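Local coordinates for protein type III restriction-modification enzyme EcoP15I Res subunit (Escherichia coli, PDB 4ZCF) that cuts DNA some 25-27 base pairs downstream of one of two inversely oriented recognition sites, acting with the Mod subunit and combining helicase-like and endonuclease domains, at residues K90-Y94 with R251-T255; A378-H382 with V513-C517; K485-L489 with W508-N512. All coordinates share one frame; numbering follows the deposited sequence.

How the contacts relate
The three contacts illustrate how a helicase-type motor binds its nucleotide between two RecA-like sheets. Contact 1 packs a helix on the first sheet, and the helix supplies Lys90, Thr91 and Tyr92 to the AMP pocket. Contact 3 lies on the other side of the cleft and brings Asp509 to the same nucleotide; nearest atoms of contacts 1 and 3 are about 7 Å apart, their centres about 21 Å. Contact 2 stands further back, in the second domain, away from the nucleotide, with its centre about 29 Å from that of contact 1. The centres of contacts 2 and 3 lie about 15 Å apart, and the pocket loop runs straight into the core strand 513-518.

Contact 1: residues K90-Y94 with R251-T255; sequences KTYTY and RYGAT. With AMP (adenosine monophosphate), chain H.
Lys90 NZ is held by a salt bridge to Glu227, and on its way there it passes 3.8 Å from Gly253 CA. This is the phosphate-binding corner of a P-loop NTPase: Lys90 and Thr91 close the Walker A sequence at the start of helix 90-105, while Asp226 ends the neighbouring strand 222-226 and Glu227 follows it, as the Walker B pair (motif II) of a superfamily 2 helicase. Strand 248-253 leads into the Gly253-Ala254-Thr255 sequence resembling helicase motif III; its segment 251-253 runs nearly antiparallel to helix segment 90-94, at 158°. The lysine chain bridges the two layers. Lys90 CD lies alongside the strand, 3.9 Å from Tyr252 O, and the last bend turns NZ toward Glu227 and past the glycine.

One turn further along the helix, Tyr94 meets Tyr252 of the strand. Tyr94 CB sits over one face of the Tyr252 ring, 3.5 Å from its centroid and only 17° off the normal, a CH-pi contact. From there CG lies between the backbone N and the carbonyl carbon (chi1 75°), a torsion that swings the Tyr94 ring across the Tyr252 face with its edge foremost. The rings form an edge-to-face pair, with centroids 5.4 Å apart. Beyond this pair the Tyr94 hydroxyl hydrogen-bonds Asp226 OD2, linking the tyrosine pair to an AMP-binding residue. Thr93 adds a peripheral methyl contact, its CG2 being 4.5 Å from Tyr252 CE2, while its OG1 bonds back to Gly89 O.

Thr91, whose side chain turns away from the strand, serves the nucleotide. Thr91 CB rests near the adenine, 3.5 Å from C8 of AMP. Lys90 CE also lies 3.5 Å from AMP O2P, the phosphate oxygen that Thr91 OG1 approaches to 2.7 Å.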
ATOM      1  N   LYS C  90      -2.852  34.360  -1.185  1.00 47.27           N
ATOM      2  CA  LYS C  90      -1.946  34.053  -2.306  1.00 47.38           C
ATOM      3  C   LYS C  90      -2.072  32.596  -2.799  1.00 52.34           C
ATOM      4  O   LYS C  90      -1.882  32.333  -3.992  1.00 53.36           O
ATOM      5  CB  LYS C  90      -0.480  34.451  -2.021  1.00 49.56           C
ATOM      6  CG  LYS C  90       0.207  33.712  -0.868  1.00 51.88           C
ATOM      7  CD  LYS C  90       1.694  33.545  -1.116  1.00 54.17           C
ATOM      8  CE  LYS C  90       2.422  33.065   0.116  1.00 68.96           C
ATOM      9  NZ  LYS C  90       2.884  34.204   0.968  1.00 84.68           N
ATOM     10  N   THR C  91      -2.423  31.671  -1.873  1.00 46.34           N
ATOM     11  CA  THR C  91      -2.635  30.249  -2.115  1.00 44.92           C
ATOM     12  C   THR C  91      -3.840  30.078  -3.028  1.00 48.53           C
ATOM     13  O   THR C  91      -3.704  29.463  -4.081  1.00 48.75           O
ATOM     14  CB  THR C  91      -2.733  29.491  -0.777  1.00 49.14           C
ATOM     15  OG1 THR C  91      -1.643  29.875   0.055  1.00 45.39           O
ATOM     16  CG2 THR C  91      -2.719  27.987  -0.948  1.00 47.09           C
ATOM     17  N   TYR C  92      -5.004  30.651  -2.656  1.00 45.18           N
ATOM     18  CA  TYR C  92      -6.205  30.621  -3.497  1.00 44.67           C
ATOM     19  C   TYR C  92      -5.904  31.151  -4.923  1.00 50.57           C
ATOM     20  O   TYR C  92      -6.344  30.537  -5.901  1.00 51.37           O
ATOM     21  CB  TYR C  92      -7.349  31.427  -2.865  1.00 45.01           C
ATOM     22  CG  TYR C  92      -8.554  31.546  -3.779  1.00 47.02           C
ATOM     23  CD1 TYR C  92      -9.487  30.521  -3.872  1.00 48.94           C
ATOM     24  CD2 TYR C  92      -8.740  32.673  -4.577  1.00 47.54           C
ATOM     25  CE1 TYR C  92     -10.580  30.616  -4.734  1.00 50.21           C
ATOM     26  CE2 TYR C  92      -9.822  32.775  -5.445  1.00 47.76           C
ATOM     27  CZ  TYR C  92     -10.739  31.743  -5.524  1.00 55.46           C
ATOM     28  OH  TYR C  92     -11.792  31.838  -6.404  1.00 58.17           O
ATOM     29  N   THR C  93      -5.159  32.290  -5.022  1.00 45.80           N
ATOM     30  CA  THR C  93      -4.771  32.947  -6.271  1.00 44.89           C
ATOM     31  C   THR C  93      -3.941  32.032  -7.181  1.00 47.95           C
ATOM     32  O   THR C  93      -4.285  31.889  -8.351  1.00 47.97           O
ATOM     33  CB  THR C  93      -4.128  34.316  -5.992  1.00 52.93           C
ATOM     34  OG1 THR C  93      -5.082  35.174  -5.348  1.00 54.35           O
ATOM     35  CG2 THR C  93      -3.601  34.983  -7.252  1.00 45.99           C
ATOM     36  N   TYR C  94      -2.874  31.402  -6.653  1.00 44.00           N
ATOM     37  CA  TYR C  94      -2.075  30.491  -7.456  1.00 43.40           C
ATOM     38  C   TYR C  94      -2.830  29.236  -7.883  1.00 47.72           C
ATOM     39  O   TYR C  94      -2.602  28.721  -8.976  1.00 47.25           O
ATOM     40  CB  TYR C  94      -0.664  30.243  -6.891  1.00 44.15           C
ATOM     41  CG  TYR C  94      -0.471  29.349  -5.685  1.00 45.76           C
ATOM     42  CD1 TYR C  94      -0.799  27.991  -5.737  1.00 47.59           C
ATOM     43  CD2 TYR C  94       0.264  29.785  -4.589  1.00 46.33           C
ATOM     44  CE1 TYR C  94      -0.525  27.136  -4.670  1.00 46.23           C
ATOM     45  CE2 TYR C  94       0.546  28.939  -3.519  1.00 46.93           C
ATOM     46  CZ  TYR C  94       0.142  27.617  -3.558  1.00 53.25           C
ATOM     47  OH  TYR C  94       0.435  26.797  -2.494  1.00 57.35           O
ATOM     48  N   ARG C 251       6.436  32.630  -9.022  1.00 43.17           N
ATOM     49  CA  ARG C 251       6.819  32.797  -7.603  1.00 42.18           C
ATOM     50  C   ARG C 251       5.822  33.662  -6.851  1.00 47.54           C
ATOM     51  O   ARG C 251       5.437  34.726  -7.342  1.00 47.88           O
ATOM     52  CB  ARG C 251       8.239  33.360  -7.441  1.00 38.83           C
ATOM     53  CG  ARG C 251       9.329  32.668  -8.271  1.00 43.11           C
ATOM     54  CD  ARG C 251      10.730  33.191  -7.939  1.00 48.70           C
ATOM     55  NE  ARG C 251      10.893  34.618  -8.249  1.00 47.35           N
ATOM     56  CZ  ARG C 251      11.961  35.352  -7.943  1.00 59.24           C
ATOM     57  NH1 ARG C 251      13.002  34.803  -7.325  1.00 36.75           N
ATOM     58  NH2 ARG C 251      11.998  36.643  -8.255  1.00 49.14           N
ATOM     59  N   TYR C 252       5.409  33.213  -5.655  1.00 44.36           N
ATOM     60  CA  TYR C 252       4.384  33.899  -4.862  1.00 44.60           C
ATOM     61  C   TYR C 252       4.839  34.149  -3.470  1.00 53.54           C
ATOM     62  O   TYR C 252       5.219  33.210  -2.762  1.00 54.55           O
ATOM     63  CB  TYR C 252       3.090  33.065  -4.807  1.00 44.15           C
ATOM     64  CG  TYR C 252       2.395  32.934  -6.142  1.00 42.21           C
ATOM     65  CD1 TYR C 252       2.787  31.961  -7.060  1.00 43.37           C
ATOM     66  CD2 TYR C 252       1.298  33.732  -6.461  1.00 41.35           C
ATOM     67  CE1 TYR C 252       2.123  31.806  -8.272  1.00 43.71           C
ATOM     68  CE2 TYR C 252       0.635  33.594  -7.679  1.00 41.47           C
ATOM     69  CZ  TYR C 252       1.066  32.642  -8.590  1.00 45.19           C
ATOM     70  OH  TYR C 252       0.444  32.506  -9.799  1.00 44.50           O
ATOM     71  N   GLY C 253       4.741  35.400  -3.054  1.00 52.10           N
ATOM     72  CA  GLY C 253       5.128  35.758  -1.704  1.00 52.92           C
ATOM     73  C   GLY C 253       5.056  37.229  -1.404  1.00 60.34           C
ATOM     74  O   GLY C 253       4.652  38.034  -2.244  1.00 59.81           O
ATOM     75  N   ALA C 254       5.459  37.566  -0.185  1.00 60.09           N
ATOM     76  CA  ALA C 254       5.488  38.920   0.337  1.00 60.92           C
ATOM     77  C   ALA C 254       6.939  39.440   0.394  1.00 67.86           C
ATOM     78  O   ALA C 254       7.152  40.649   0.549  1.00 68.41           O
ATOM     79  CB  ALA C 254       4.867  38.923   1.717  1.00 61.43           C
ATOM     80  N   THR C 255       7.934  38.519   0.260  1.00 64.66           N
ATOM     81  CA  THR C 255       9.365  38.840   0.316  1.00 63.86           C
ATOM     82  C   THR C 255      10.159  38.347  -0.902  1.00 67.44           C
ATOM     83  O   THR C 255      10.178  37.150  -1.204  1.00 68.16           O
ATOM     84  CB  THR C 255       9.991  38.389   1.650  1.00 60.98           C
ATOM     85  OG1 THR C 255       9.135  38.771   2.723  1.00 56.23           O
ATOM     86  CG2 THR C 255      11.388  38.964   1.868  1.00 57.76           C
TER
HETATM   87  P   AMP H1001       0.659  29.326   2.469  1.00149.65           P
HETATM   88  O1P AMP H1001       2.020  29.490   3.033  1.00149.75           O
HETATM   89  O2P AMP H1001       0.474  30.551   1.652  1.00150.01           O
HETATM   90  O3P AMP H1001       0.801  28.247   1.458  1.00150.41           O
HETATM   91  O5' AMP H1001      -0.470  29.023   3.554  1.00146.20           O
HETATM   92  C5' AMP H1001      -1.601  29.868   3.668  1.00142.34           C
HETATM   93  C4' AMP H1001      -2.830  29.104   4.046  1.00137.95           C
HETATM   94  O4' AMP H1001      -3.976  29.994   4.134  1.00136.59           O
HETATM   95  C3' AMP H1001      -3.172  28.107   2.994  1.00135.05           C
HETATM   96  O3' AMP H1001      -2.568  26.857   3.326  1.00133.05           O
HETATM   97  C2' AMP H1001      -4.645  28.050   2.950  1.00135.17           C
HETATM   98  O2' AMP H1001      -5.139  27.014   3.811  1.00135.54           O
HETATM   99  C1' AMP H1001      -5.117  29.364   3.483  1.00135.26           C
HETATM  100  N9  AMP H1001      -5.705  30.203   2.517  1.00133.99           N
HETATM  101  C8  AMP H1001      -5.028  30.745   1.523  1.00133.10           C
HETATM  102  N7  AMP H1001      -5.855  31.535   0.784  1.00131.98           N
HETATM  103  C5  AMP H1001      -7.162  31.486   1.454  1.00131.72           C
HETATM  104  C6  AMP H1001      -8.463  32.037   1.280  1.00129.99           C
HETATM  105  N6  AMP H1001      -8.744  32.909   0.198  1.00128.94           N
HETATM  106  N1  AMP H1001      -9.436  31.709   2.168  1.00129.48           N
HETATM  107  C2  AMP H1001      -9.215  30.887   3.184  1.00129.84           C
HETATM  108  N3  AMP H1001      -8.027  30.333   3.408  1.00130.84           N
HETATM  109  C4  AMP H1001      -6.971  30.584   2.599  1.00132.55           C

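Contact 2: residues A378-H382 with V513-C517; sequences AVKEH and VFQIC
Gln515 reaches from its strand to the helix packed on the sheet and donates NE2 to Ala378 O at 2.8 Å. The bond is bent, with an angle of 139° at the hydrogen, and the donor is tilted from the carbonyl plane rather than lying in it. Ala378 O has a second partner: His382 N, the usual helical donor one turn on, arrives at 2.9 Å from the other face of that carbonyl. The glutamine thus adds a bond to a carbonyl already engaged in the helix without displacing its normal partner.

Its reach comes from a chain extended beyond CG (chi2 168°), which carries the amide straight up to the helix backbone. The two ends of that amide are used unequally. NE2 makes the bond, whereas Gln515 OE1 stands beside the backbone of the next turn, 3.3 Å from Glu381 C, where the angle to His382 N is too poor for a hydrogen bond.

This is helix-on-sheet packing in the second RecA-like domain. Helix 368-389, part of the connection between strands 280-285 and 399-404, runs almost antiparallel to strand 513-518, an interior strand of the parallel sheet.

His382 meets the glutamine with its CB, 3.5 Å from Gln515 NE2, and its ring is turned obliquely to the amide, the planes being 64° apart. That ring continues away to an edge-to-face meeting with Phe497. At the other end Ala378 presents its methyl to the sheet: CB lies 4.5 Å from Cys517 CB and is also in touch with Phe402 of the adjoining strand.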
ATOM      1  N   ALA C 378      -5.359  39.248  28.939  1.00 78.55           N
ATOM      2  CA  ALA C 378      -5.929  38.718  27.684  1.00 78.07           C
ATOM      3  C   ALA C 378      -7.295  38.077  27.902  1.00 80.47           C
ATOM      4  O   ALA C 378      -8.151  38.169  27.023  1.00 80.31           O
ATOM      5  CB  ALA C 378      -4.979  37.713  27.044  1.00 78.82           C
ATOM      6  N   VAL C 379      -7.499  37.426  29.068  1.00 75.54           N
ATOM      7  CA  VAL C 379      -8.775  36.803  29.430  1.00 75.12           C
ATOM      8  C   VAL C 379      -9.846  37.902  29.561  1.00 80.34           C
ATOM      9  O   VAL C 379     -10.869  37.836  28.877  1.00 79.24           O
ATOM     10  CB  VAL C 379      -8.656  35.900  30.692  1.00 78.36           C
ATOM     11  CG1 VAL C 379     -10.024  35.572  31.287  1.00 78.10           C
ATOM     12  CG2 VAL C 379      -7.883  34.620  30.386  1.00 77.85           C
ATOM     13  N   LYS C 380      -9.565  38.945  30.379  1.00 79.06           N
ATOM     14  CA  LYS C 380     -10.458  40.096  30.618  1.00 79.76           C
ATOM     15  C   LYS C 380     -10.844  40.811  29.316  1.00 83.14           C
ATOM     16  O   LYS C 380     -12.001  41.219  29.155  1.00 82.00           O
ATOM     17  CB  LYS C 380      -9.810  41.080  31.594  1.00 80.58           C
ATOM     18  N   GLU C 381      -9.874  40.928  28.383  1.00 79.74           N
ATOM     19  CA  GLU C 381     -10.067  41.565  27.082  1.00 79.45           C
ATOM     20  C   GLU C 381     -10.861  40.691  26.112  1.00 82.62           C
ATOM     21  O   GLU C 381     -11.599  41.235  25.281  1.00 81.94           O
ATOM     22  CB  GLU C 381      -8.732  42.035  26.476  1.00 80.77           C
ATOM     23  CG  GLU C 381      -8.013  43.131  27.263  1.00 90.13           C
ATOM     24  CD  GLU C 381      -8.845  44.313  27.725  1.00108.91           C
ATOM     25  OE1 GLU C 381      -9.482  44.971  26.871  1.00103.13           O
ATOM     26  OE2 GLU C 381      -8.865  44.575  28.950  1.00101.71           O
ATOM     27  N   HIS C 382     -10.741  39.340  26.245  1.00 78.92           N
ATOM     28  CA  HIS C 382     -11.463  38.365  25.416  1.00 78.12           C
ATOM     29  C   HIS C 382     -12.957  38.397  25.666  1.00 80.61           C
ATOM     30  O   HIS C 382     -13.716  38.466  24.705  1.00 79.91           O
ATOM     31  CB  HIS C 382     -10.931  36.937  25.611  1.00 78.79           C
ATOM     32  CG  HIS C 382     -11.483  35.946  24.626  1.00 82.10           C
ATOM     33  ND1 HIS C 382     -11.836  34.669  25.010  1.00 83.65           N
ATOM     34  CD2 HIS C 382     -11.728  36.082  23.301  1.00 83.67           C
ATOM     35  CE1 HIS C 382     -12.258  34.065  23.915  1.00 82.81           C
ATOM     36  NE2 HIS C 382     -12.219  34.878  22.864  1.00 83.26           N
ATOM     37  N   VAL C 513      -9.103  34.016  15.086  1.00 57.44           N
ATOM     38  CA  VAL C 513      -8.158  34.284  16.177  1.00 57.10           C
ATOM     39  C   VAL C 513      -8.114  35.821  16.330  1.00 60.39           C
ATOM     40  O   VAL C 513      -7.689  36.520  15.406  1.00 60.31           O
ATOM     41  CB  VAL C 513      -6.773  33.717  15.854  1.00 57.39           C
ATOM     42  N   PHE C 514      -8.666  36.341  17.442  1.00 55.91           N
ATOM     43  CA  PHE C 514      -8.731  37.790  17.699  1.00 55.05           C
ATOM     44  C   PHE C 514      -7.709  38.282  18.697  1.00 57.26           C
ATOM     45  O   PHE C 514      -7.600  39.489  18.907  1.00 56.46           O
ATOM     46  CB  PHE C 514     -10.132  38.207  18.165  1.00 56.82           C
ATOM     47  CG  PHE C 514     -11.156  38.380  17.073  1.00 57.95           C
ATOM     48  CD1 PHE C 514     -11.232  39.567  16.353  1.00 60.38           C
ATOM     49  CD2 PHE C 514     -12.047  37.359  16.767  1.00 59.45           C
ATOM     50  CE1 PHE C 514     -12.180  39.723  15.346  1.00 61.11           C
ATOM     51  CE2 PHE C 514     -12.993  37.518  15.760  1.00 61.94           C
ATOM     52  CZ  PHE C 514     -13.060  38.700  15.064  1.00 60.08           C
ATOM     53  N   GLN C 515      -6.981  37.361  19.329  1.00 54.60           N
ATOM     54  CA  GLN C 515      -5.960  37.680  20.320  1.00 55.22           C
ATOM     55  C   GLN C 515      -4.825  36.681  20.269  1.00 61.79           C
ATOM     56  O   GLN C 515      -5.066  35.490  20.449  1.00 61.96           O
ATOM     57  CB  GLN C 515      -6.559  37.674  21.737  1.00 56.60           C
ATOM     58  CG  GLN C 515      -7.076  39.024  22.209  1.00 74.34           C
ATOM     59  CD  GLN C 515      -7.919  38.972  23.465  1.00 92.00           C
ATOM     60  OE1 GLN C 515      -8.695  39.891  23.739  1.00 88.51           O
ATOM     61  NE2 GLN C 515      -7.798  37.910  24.260  1.00 81.91           N
ATOM     62  N   ILE C 516      -3.594  37.160  20.032  1.00 60.19           N
ATOM     63  CA  ILE C 516      -2.380  36.342  20.087  1.00 60.67           C
ATOM     64  C   ILE C 516      -1.605  36.840  21.314  1.00 66.28           C
ATOM     65  O   ILE C 516      -1.312  38.038  21.406  1.00 64.58           O
ATOM     66  CB  ILE C 516      -1.515  36.360  18.789  1.00 63.46           C
ATOM     67  CG1 ILE C 516      -2.320  35.849  17.559  1.00 63.91           C
ATOM     68  CG2 ILE C 516      -0.229  35.530  18.989  1.00 63.17           C
ATOM     69  CD1 ILE C 516      -1.778  36.294  16.146  1.00 63.77           C
ATOM     70  N   CYS C 517      -1.302  35.928  22.258  1.00 65.37           N
ATOM     71  CA  CYS C 517      -0.569  36.250  23.480  1.00 66.68           C
ATOM     72  C   CYS C 517       0.713  35.427  23.659  1.00 71.10           C
ATOM     73  O   CYS C 517       0.670  34.266  24.085  1.00 70.32           O
ATOM     74  CB  CYS C 517      -1.479  36.177  24.703  1.00 67.90           C
ATOM     75  SG  CYS C 517      -0.634  36.498  26.274  1.00 72.54           S
TER

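Contact 3: residues K485-L489 with W508-N512; sequences KELLL and WDNPN
Leu489 carries CG beside its own backbone N (chi1 -53°), and Asn510 has CG anti to its N (chi1 -170°); together these torsions bring a leucine methyl against an amide oxygen. Leu489 CD2 touches Asn510 OD1 at 3.3 Å and also rests against the next asparagine, 3.6 Å from Asn512 CB. The branch therefore fits against the two side chains that flank Pro511.

Within the loop, Asn510 OD1 accepts a weak hydrogen bond from Asn512 N at 3.1 Å, in the pattern of an Asx turn across the proline. The sequence Trp508-Asp509-Asn510-Pro511-Asn512 leads into strand 513-518 and probably corresponds to part of helicase motif V in this second RecA-like domain, with Asp509 belonging to the AMP pocket.

Lys485, one turn back on the short helix 485-488, lies stretched along the same surface. Its CG passes Asn510 ND2 at 3.9 Å and its CE comes 4.3 Å from Pro511 CD; the lysine and Asn510 side chains run alongside one another, pointing opposite ways. Leu488 meets the other end of the loop: CD1 comes to the edge of the Trp508 indole, 4.4 Å from CZ3, while the indole NE1 is bonded to Ser500 OG.

Both polar ends of Asn512 are spoken for, ND2 by Lys397 O and OD1 by Val540 N, and Lys397 NZ in turn bonds Leu488 O. No hydrogen bond spans the two segments themselves. Lys485 NZ stays 7.0 Å from Asp509 OD2, which has a long, weak ion pair with Arg537 NH1, so any attraction between lysine and aspartate is probably long-range. The helix thus meets this pocket loop by van der Waals contact of aliphatic chains with asparagine amides, plus the leucine-tryptophan pair.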
ATOM      1  N   LYS C 485      -9.849  22.479  12.974  1.00 72.53           N
ATOM      2  CA  LYS C 485     -10.214  23.812  12.465  1.00 72.31           C
ATOM      3  C   LYS C 485     -11.727  24.096  12.402  1.00 77.41           C
ATOM      4  O   LYS C 485     -12.165  25.110  12.939  1.00 76.42           O
ATOM      5  CB  LYS C 485      -9.525  24.107  11.122  1.00 73.40           C
ATOM      6  CG  LYS C 485      -9.209  25.581  10.924  1.00 79.75           C
ATOM      7  CD  LYS C 485      -8.748  25.872   9.507  1.00 88.85           C
ATOM      8  CE  LYS C 485      -8.792  27.346   9.194  1.00 98.17           C
ATOM      9  NZ  LYS C 485      -8.651  27.603   7.735  1.00107.77           N
ATOM     10  N   GLU C 486     -12.514  23.207  11.762  1.00 75.66           N
ATOM     11  CA  GLU C 486     -13.976  23.350  11.628  1.00 76.03           C
ATOM     12  C   GLU C 486     -14.668  23.199  12.979  1.00 79.40           C
ATOM     13  O   GLU C 486     -15.749  23.755  13.184  1.00 78.39           O
ATOM     14  CB  GLU C 486     -14.522  22.317  10.648  1.00 76.97           C
ATOM     15  N   LEU C 487     -14.033  22.435  13.893  1.00 75.94           N
ATOM     16  CA  LEU C 487     -14.517  22.185  15.245  1.00 75.22           C
ATOM     17  C   LEU C 487     -14.384  23.444  16.090  1.00 78.56           C
ATOM     18  O   LEU C 487     -15.379  23.876  16.661  1.00 78.16           O
ATOM     19  CB  LEU C 487     -13.783  20.998  15.887  1.00 75.11           C
ATOM     20  CG  LEU C 487     -13.931  19.654  15.169  1.00 80.02           C
ATOM     21  CD1 LEU C 487     -12.859  18.678  15.615  1.00 80.37           C
ATOM     22  CD2 LEU C 487     -15.323  19.062  15.374  1.00 82.24           C
ATOM     23  N   LEU C 488     -13.183  24.075  16.109  1.00 74.60           N
ATOM     24  CA  LEU C 488     -12.910  25.313  16.855  1.00 74.11           C
ATOM     25  C   LEU C 488     -13.822  26.481  16.482  1.00 76.94           C
ATOM     26  O   LEU C 488     -14.118  27.305  17.346  1.00 77.26           O
ATOM     27  CB  LEU C 488     -11.445  25.763  16.696  1.00 74.29           C
ATOM     28  CG  LEU C 488     -10.397  25.269  17.705  1.00 79.05           C
ATOM     29  CD1 LEU C 488      -9.034  25.903  17.403  1.00 78.75           C
ATOM     30  CD2 LEU C 488     -10.807  25.563  19.169  1.00 81.02           C
ATOM     31  N   LEU C 489     -14.231  26.575  15.205  1.00 72.08           N
ATOM     32  CA  LEU C 489     -15.076  27.667  14.716  1.00 71.96           C
ATOM     33  C   LEU C 489     -16.573  27.435  14.990  1.00 77.09           C
ATOM     34  O   LEU C 489     -17.365  28.378  14.903  1.00 77.14           O
ATOM     35  CB  LEU C 489     -14.803  27.947  13.217  1.00 71.87           C
ATOM     36  CG  LEU C 489     -13.332  28.203  12.806  1.00 75.79           C
ATOM     37  CD1 LEU C 489     -13.102  27.891  11.346  1.00 76.00           C
ATOM     38  CD2 LEU C 489     -12.914  29.609  13.081  1.00 76.41           C
ATOM     39  N   TRP C 508      -0.716  28.002  12.420  1.00 59.15           N
ATOM     40  CA  TRP C 508      -1.864  28.806  12.774  1.00 57.75           C
ATOM     41  C   TRP C 508      -2.140  29.841  11.721  1.00 61.94           C
ATOM     42  O   TRP C 508      -1.318  30.668  11.446  1.00 62.83           O
ATOM     43  CB  TRP C 508      -1.626  29.445  14.132  1.00 55.70           C
ATOM     44  CG  TRP C 508      -1.610  28.419  15.178  1.00 55.99           C
ATOM     45  CD1 TRP C 508      -0.528  27.830  15.721  1.00 58.69           C
ATOM     46  CD2 TRP C 508      -2.742  27.804  15.772  1.00 55.49           C
ATOM     47  NE1 TRP C 508      -0.907  26.904  16.635  1.00 57.83           N
ATOM     48  CE2 TRP C 508      -2.271  26.867  16.682  1.00 59.01           C
ATOM     49  CE3 TRP C 508      -4.111  27.966  15.624  1.00 56.32           C
ATOM     50  CZ2 TRP C 508      -3.113  26.094  17.436  1.00 57.75           C
ATOM     51  CZ3 TRP C 508      -4.931  27.205  16.368  1.00 57.21           C
ATOM     52  CH2 TRP C 508      -4.439  26.284  17.267  1.00 57.64           C
ATOM     53  N   ASP C 509      -3.299  29.770  11.104  1.00 57.35           N
ATOM     54  CA  ASP C 509      -3.775  30.860  10.317  1.00 57.08           C
ATOM     55  C   ASP C 509      -5.276  30.863  10.339  1.00 60.42           C
ATOM     56  O   ASP C 509      -5.917  30.627   9.339  1.00 60.54           O
ATOM     57  CB  ASP C 509      -3.253  30.728   8.895  1.00 59.27           C
ATOM     58  CG  ASP C 509      -3.513  31.946   8.067  1.00 74.38           C
ATOM     59  OD1 ASP C 509      -3.997  32.940   8.604  1.00 76.10           O
ATOM     60  OD2 ASP C 509      -3.239  31.923   6.871  1.00 83.64           O
ATOM     61  N   ASN C 510      -5.841  31.166  11.484  1.00 55.80           N
ATOM     62  CA  ASN C 510      -7.235  30.928  11.710  1.00 54.60           C
ATOM     63  C   ASN C 510      -7.879  32.267  11.647  1.00 56.84           C
ATOM     64  O   ASN C 510      -7.431  33.163  12.295  1.00 56.32           O
ATOM     65  CB  ASN C 510      -7.409  30.354  13.099  1.00 53.57           C
ATOM     66  CG  ASN C 510      -8.798  29.840  13.348  1.00 76.80           C
ATOM     67  OD1 ASN C 510      -9.747  30.596  13.418  1.00 64.39           O
ATOM     68  ND2 ASN C 510      -8.919  28.544  13.478  1.00 72.47           N
ATOM     69  N   PRO C 511      -8.904  32.440  10.838  1.00 52.53           N
ATOM     70  CA  PRO C 511      -9.458  33.801  10.693  1.00 52.21           C
ATOM     71  C   PRO C 511     -10.079  34.365  11.982  1.00 56.77           C
ATOM     72  O   PRO C 511      -9.945  35.558  12.238  1.00 55.77           O
ATOM     73  CB  PRO C 511     -10.491  33.646   9.570  1.00 53.78           C
ATOM     74  CG  PRO C 511     -10.875  32.205   9.591  1.00 57.98           C
ATOM     75  CD  PRO C 511      -9.646  31.456  10.015  1.00 53.49           C
ATOM     76  N   ASN C 512     -10.715  33.495  12.812  1.00 54.26           N
ATOM     77  CA  ASN C 512     -11.361  33.858  14.073  1.00 54.43           C
ATOM     78  C   ASN C 512     -10.436  34.041  15.288  1.00 60.18           C
ATOM     79  O   ASN C 512     -10.932  34.250  16.399  1.00 60.86           O
ATOM     80  CB  ASN C 512     -12.566  32.952  14.379  1.00 54.69           C
ATOM     81  CG  ASN C 512     -13.793  33.203  13.519  1.00 73.23           C
ATOM     82  OD1 ASN C 512     -13.708  33.595  12.347  1.00 62.23           O
ATOM     83  ND2 ASN C 512     -14.969  32.904  14.058  1.00 64.79           N
TER